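Local coordinates for protein phosphatidylinositol-specific phospholipase C (Listeria monocytogenes, PDB 2PLC) that is a bacterial phosphatidylinositol-specific phospholipase C, an X-domain enzyme of the TIM-barrel type, at residues D62-D67 against I102-D107; S111-D116 against N158-P163. All blocks are in the same frame, centred on the assembly; numbering follows the deposited sequence.

Contact 1: residues D62-D67 against I102-D107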
# COMPACT_ATOMS: atom_id res chain seq x y z
N ASP A 62 -1.89 -3.55 0.56
CA ASP A 62 -2.32 -4.09 -0.72
C ASP A 62 -3.26 -5.26 -0.43
O ASP A 62 -2.82 -6.36 -0.08
CB ASP A 62 -1.06 -4.53 -1.46
CG ASP A 62 -1.33 -5.19 -2.78
OD1 ASP A 62 -2.50 -5.24 -3.23
OD2 ASP A 62 -0.34 -5.66 -3.39
N ILE A 63 -4.56 -5.02 -0.58
CA ILE A 63 -5.59 -6.01 -0.30
C ILE A 63 -6.25 -6.56 -1.56
O ILE A 63 -6.78 -5.81 -2.38
CB ILE A 63 -6.68 -5.41 0.62
CG1 ILE A 63 -6.03 -4.75 1.85
CG2 ILE A 63 -7.69 -6.48 1.05
CD1 ILE A 63 -5.28 -5.71 2.75
N ARG A 64 -6.23 -7.89 -1.71
CA ARG A 64 -6.82 -8.55 -2.87
C ARG A 64 -8.04 -9.34 -2.41
O ARG A 64 -7.93 -10.17 -1.50
CB ARG A 64 -5.81 -9.51 -3.50
CG ARG A 64 -4.36 -9.04 -3.47
CD ARG A 64 -4.07 -7.98 -4.51
NE ARG A 64 -2.65 -7.64 -4.55
CZ ARG A 64 -1.76 -8.21 -5.36
NH1 ARG A 64 -2.14 -9.17 -6.19
NH2 ARG A 64 -0.50 -7.80 -5.36
N ALA A 65 -9.18 -9.12 -3.05
CA ALA A 65 -10.42 -9.81 -2.68
C ALA A 65 -11.26 -10.26 -3.86
O ALA A 65 -11.03 -9.85 -5.00
CB ALA A 65 -11.25 -8.90 -1.77
N LYS A 66 -12.24 -11.12 -3.59
CA LYS A 66 -13.17 -11.63 -4.60
C LYS A 66 -14.59 -11.22 -4.20
O LYS A 66 -14.81 -10.84 -3.05
CB LYS A 66 -13.04 -13.14 -4.76
CG LYS A 66 -11.76 -13.55 -5.45
CD LYS A 66 -11.76 -15.02 -5.81
CE LYS A 66 -10.49 -15.39 -6.56
NZ LYS A 66 -10.40 -16.86 -6.79
N ASP A 67 -15.55 -11.31 -5.13
CA ASP A 67 -16.93 -10.90 -4.84
C ASP A 67 -17.66 -11.60 -3.68
O ASP A 67 -18.75 -11.18 -3.29
CB ASP A 67 -17.80 -10.82 -6.11
CG ASP A 67 -17.96 -12.16 -6.82
OD1 ASP A 67 -17.54 -13.21 -6.28
OD2 ASP A 67 -18.52 -12.15 -7.93
N ILE A 102 -3.11 4.23 3.14
CA ILE A 102 -3.37 4.18 1.71
C ILE A 102 -3.63 2.71 1.44
O ILE A 102 -2.81 1.86 1.79
CB ILE A 102 -2.16 4.67 0.91
CG1 ILE A 102 -1.78 6.08 1.39
CG2 ILE A 102 -2.48 4.67 -0.58
CD1 ILE A 102 -0.47 6.57 0.84
N MET A 103 -4.76 2.41 0.83
CA MET A 103 -5.14 1.04 0.57
C MET A 103 -5.53 0.71 -0.85
O MET A 103 -6.47 1.27 -1.41
CB MET A 103 -6.28 0.65 1.51
CG MET A 103 -6.84 -0.74 1.29
SD MET A 103 -8.20 -1.09 2.41
CE MET A 103 -9.54 -1.18 1.27
N ARG A 104 -4.79 -0.23 -1.43
CA ARG A 104 -5.07 -0.70 -2.77
C ARG A 104 -6.04 -1.86 -2.61
O ARG A 104 -5.76 -2.81 -1.87
CB ARG A 104 -3.78 -1.20 -3.43
CG ARG A 104 -3.99 -1.86 -4.77
CD ARG A 104 -2.73 -2.57 -5.21
NE ARG A 104 -2.89 -3.18 -6.53
CZ ARG A 104 -1.90 -3.76 -7.20
NH1 ARG A 104 -0.68 -3.82 -6.68
NH2 ARG A 104 -2.11 -4.25 -8.42
N LEU A 105 -7.21 -1.75 -3.22
CA LEU A 105 -8.21 -2.80 -3.15
C LEU A 105 -8.37 -3.34 -4.55
O LEU A 105 -8.88 -2.66 -5.44
CB LEU A 105 -9.54 -2.26 -2.62
CG LEU A 105 -10.71 -3.24 -2.59
CD1 LEU A 105 -10.35 -4.48 -1.78
CD2 LEU A 105 -11.94 -2.56 -2.01
N LYS A 106 -7.90 -4.57 -4.75
CA LYS A 106 -7.94 -5.20 -6.06
C LYS A 106 -8.96 -6.33 -6.20
O LYS A 106 -9.15 -7.13 -5.29
CB LYS A 106 -6.55 -5.72 -6.40
CG LYS A 106 -6.41 -6.23 -7.81
CD LYS A 106 -5.05 -6.86 -8.03
CE LYS A 106 -4.84 -7.17 -9.51
NZ LYS A 106 -5.96 -7.98 -10.05
N ASP A 107 -9.62 -6.35 -7.35
CA ASP A 107 -10.60 -7.37 -7.70
C ASP A 107 -9.74 -8.52 -8.21
O ASP A 107 -9.21 -8.47 -9.33
CB ASP A 107 -11.51 -6.84 -8.82
CG ASP A 107 -12.61 -7.82 -9.23
OD1 ASP A 107 -12.65 -8.97 -8.72
OD2 ASP A 107 -13.45 -7.43 -10.08
O HOH W 1 0.87 -3.09 -4.32
O HOH W 2 -14.59 -11.37 -8.02
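Asp62 and Arg104 pair in register on neighbouring parallel strands, side chains side by side and pointing the same way. Arg104 runs out extended from CB, its CG anti to the backbone N (chi1 173°). CG passes Asp62 OD1, and CD of Arg104 comes closest to that oxygen, at 3.3 Å. NE of Arg104 stays 3.9 Å from Asp62 OD1, while its NH1 reaches 3.8 Å from Asp62 OD2 in a long salt bridge. That oxygen lies well out of the guanidinium plane, so no N-H points at it and the bridge rests on charge; an in-plane water accepts from NH1 and donates weakly to OD2. The strongest polar partner of the tip is Glu157 on the next strand, through NH2.

Arg64 takes the same carboxylate side-on. Its NE donates to Asp62 OD1 at 2.7 Å and its NH2 to OD2 at 2.9 Å, which leaves Arg64 NH2 and Arg104 NH1 4.2 Å apart; the shared aspartate would offset their like charges. Arg64 CD packs on Lys106 CD.

On the face away from that salt-bridge network, Ile63 meets Met103 CG and Leu105 CD1. Three backbone bonds join the strands: Ile63 N to Arg104 O, Lys106 N to Ile63 O and, nearly straight at 177°, Ala65 N to Lys106 O. In-register parallel strands, with helix 114-125 laying Phe115 and Ile119 on Leu105, fit a TIM-type barrel.

Contact 2: residues S111-D116 against N158-P163; sequences SNDSFD and NHTKKP
His159 and Thr160, the middle residues of a type I beta turn from Asn158 to Lys161, pack against the loop that enters helix 114-125. The turn follows strand 152-157, so the contact joins two connections beyond neighbouring parallel strands of the TIM-type fold.

Van der Waals contact dominates at the exposed end. His159 CB approaches Asn112 O to 3.3 Å, and the ring, its CG anti to the backbone N (chi1 -174°), lies obliquely against Ser111 and Asp113. CD2 of His159 is 3.5 Å from the carbonyl carbon of Ser111. Asp113 OD1 lies between His159 CD2 and the methyl CG2 of Thr160, with the carboxylate and imidazole planes 52° apart.

Polar atoms gather at the buried end. Asn158 OD1 stands at the rim of the Phe115 ring, near its plane and 4.2 Å from CD2. Asn158 OD1 is also 3.6 Å from Asp116 OD1, an approach of two acceptors rather than a bond. Within the turn segment, Asn158 ND2 donates weakly to Thr160 OG1, which also receives a long, weak bond from Lys162 N; together they may steady the hydroxyl.

One salt bridge spans the contact. The Lys162 chain, bent at chi2, crosses the Asp116 side chain at about a right angle, and NZ of Lys162 donates to Asp116 OD2 at 3.3 Å, on its syn side and 35° out of the carboxylate plane.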
# COMPACT_ATOMS: atom_id res chain seq x y z
N SER A 111 -13.23 -9.41 -14.22
CA SER A 111 -14.07 -9.88 -15.32
C SER A 111 -15.54 -9.52 -15.07
O SER A 111 -16.39 -9.76 -15.92
CB SER A 111 -13.93 -11.40 -15.51
OG SER A 111 -14.18 -12.10 -14.30
N ASN A 112 -15.81 -8.92 -13.91
CA ASN A 112 -17.17 -8.54 -13.56
C ASN A 112 -17.27 -7.18 -12.88
O ASN A 112 -16.29 -6.65 -12.34
CB ASN A 112 -17.80 -9.59 -12.63
CG ASN A 112 -18.50 -10.69 -13.39
OD1 ASN A 112 -19.62 -10.51 -13.87
ND2 ASN A 112 -17.86 -11.85 -13.47
N ASP A 113 -18.47 -6.62 -12.94
CA ASP A 113 -18.77 -5.33 -12.32
C ASP A 113 -19.57 -5.62 -11.05
O ASP A 113 -20.07 -4.70 -10.40
CB ASP A 113 -19.60 -4.45 -13.26
CG ASP A 113 -18.79 -3.90 -14.43
OD1 ASP A 113 -17.56 -4.12 -14.48
OD2 ASP A 113 -19.40 -3.24 -15.30
N SER A 114 -19.68 -6.91 -10.71
CA SER A 114 -20.40 -7.35 -9.52
C SER A 114 -19.60 -7.04 -8.25
O SER A 114 -20.17 -6.77 -7.19
CB SER A 114 -20.71 -8.85 -9.60
OG SER A 114 -19.53 -9.62 -9.76
N PHE A 115 -18.27 -7.05 -8.37
CA PHE A 115 -17.37 -6.76 -7.26
C PHE A 115 -17.63 -5.34 -6.75
O PHE A 115 -17.69 -5.11 -5.54
CB PHE A 115 -15.91 -6.88 -7.72
CG PHE A 115 -14.90 -6.54 -6.65
CD1 PHE A 115 -14.47 -7.50 -5.73
CD2 PHE A 115 -14.38 -5.24 -6.55
CE1 PHE A 115 -13.54 -7.17 -4.74
CE2 PHE A 115 -13.45 -4.91 -5.56
CZ PHE A 115 -13.04 -5.88 -4.65
N ASP A 116 -17.78 -4.42 -7.69
CA ASP A 116 -18.04 -3.02 -7.38
C ASP A 116 -19.29 -2.85 -6.52
O ASP A 116 -19.27 -2.11 -5.53
CB ASP A 116 -18.18 -2.23 -8.69
CG ASP A 116 -18.03 -0.73 -8.49
OD1 ASP A 116 -16.91 -0.28 -8.20
OD2 ASP A 116 -19.05 -0.01 -8.63
N ASN A 158 -10.26 -2.50 -10.43
CA ASN A 158 -11.22 -3.50 -10.87
C ASN A 158 -11.56 -3.36 -12.35
O ASN A 158 -10.97 -2.54 -13.06
CB ASN A 158 -12.48 -3.49 -10.00
CG ASN A 158 -13.09 -2.11 -9.85
OD1 ASN A 158 -13.78 -1.83 -8.87
ND2 ASN A 158 -12.84 -1.23 -10.82
N HIS A 159 -12.52 -4.16 -12.79
CA HIS A 159 -12.97 -4.19 -14.18
C HIS A 159 -13.48 -2.84 -14.70
O HIS A 159 -13.19 -2.45 -15.83
CB HIS A 159 -14.05 -5.28 -14.33
CG HIS A 159 -14.49 -5.50 -15.75
ND1 HIS A 159 -13.84 -4.96 -16.84
CD2 HIS A 159 -15.53 -6.21 -16.25
CE1 HIS A 159 -14.46 -5.32 -17.94
NE2 HIS A 159 -15.49 -6.08 -17.62
N THR A 160 -14.21 -2.11 -13.86
CA THR A 160 -14.77 -0.81 -14.23
C THR A 160 -13.73 0.26 -14.58
O THR A 160 -13.99 1.15 -15.38
CB THR A 160 -15.70 -0.25 -13.12
OG1 THR A 160 -14.91 0.18 -12.01
CG2 THR A 160 -16.68 -1.31 -12.66
N LYS A 161 -12.55 0.17 -13.95
CA LYS A 161 -11.47 1.12 -14.18
C LYS A 161 -11.87 2.56 -13.87
O LYS A 161 -11.51 3.49 -14.58
CB LYS A 161 -10.92 1.01 -15.60
CG LYS A 161 -9.92 -0.12 -15.76
CD LYS A 161 -9.96 -0.75 -17.14
CE LYS A 161 -8.99 -1.92 -17.22
NZ LYS A 161 -9.25 -2.95 -16.17
N LYS A 162 -12.63 2.71 -12.79
CA LYS A 162 -13.10 4.01 -12.33
C LYS A 162 -13.19 3.96 -10.80
O LYS A 162 -13.29 2.88 -10.21
CB LYS A 162 -14.44 4.39 -12.99
CG LYS A 162 -15.58 3.39 -12.82
CD LYS A 162 -16.38 3.64 -11.54
CE LYS A 162 -17.50 2.62 -11.35
NZ LYS A 162 -18.22 2.81 -10.06
N PRO A 163 -13.11 5.13 -10.12
CA PRO A 163 -13.19 5.18 -8.66
C PRO A 163 -14.54 4.76 -8.07
O PRO A 163 -15.59 4.90 -8.71
CB PRO A 163 -12.87 6.64 -8.35
CG PRO A 163 -13.38 7.36 -9.56
CD PRO A 163 -12.90 6.48 -10.68

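Contacts 1 and 2 lie on the same side of the chain's centre, their own centres about 12 Å apart, and strand 101-107 leads through a short loop into helix 114-125. Phe115 reaches both strands of contact 1: its CE1 is 3.7 Å from Ala65 O and its CB 3.5 Å from Asp107 OD2, and its ring also touches Leu105. Asp107 meets both halves of contact 2, since its CB packs 3.7 Å from Asn158 CB. At the outer end, Asp67 OD2 and Ser114 OG form a weak hydrogen bond at 3.3 Å. Contact 1 is thus buried strand pairing, and contact 2 continues from it into the partly buried junction of a turn with the start of helix 114-125.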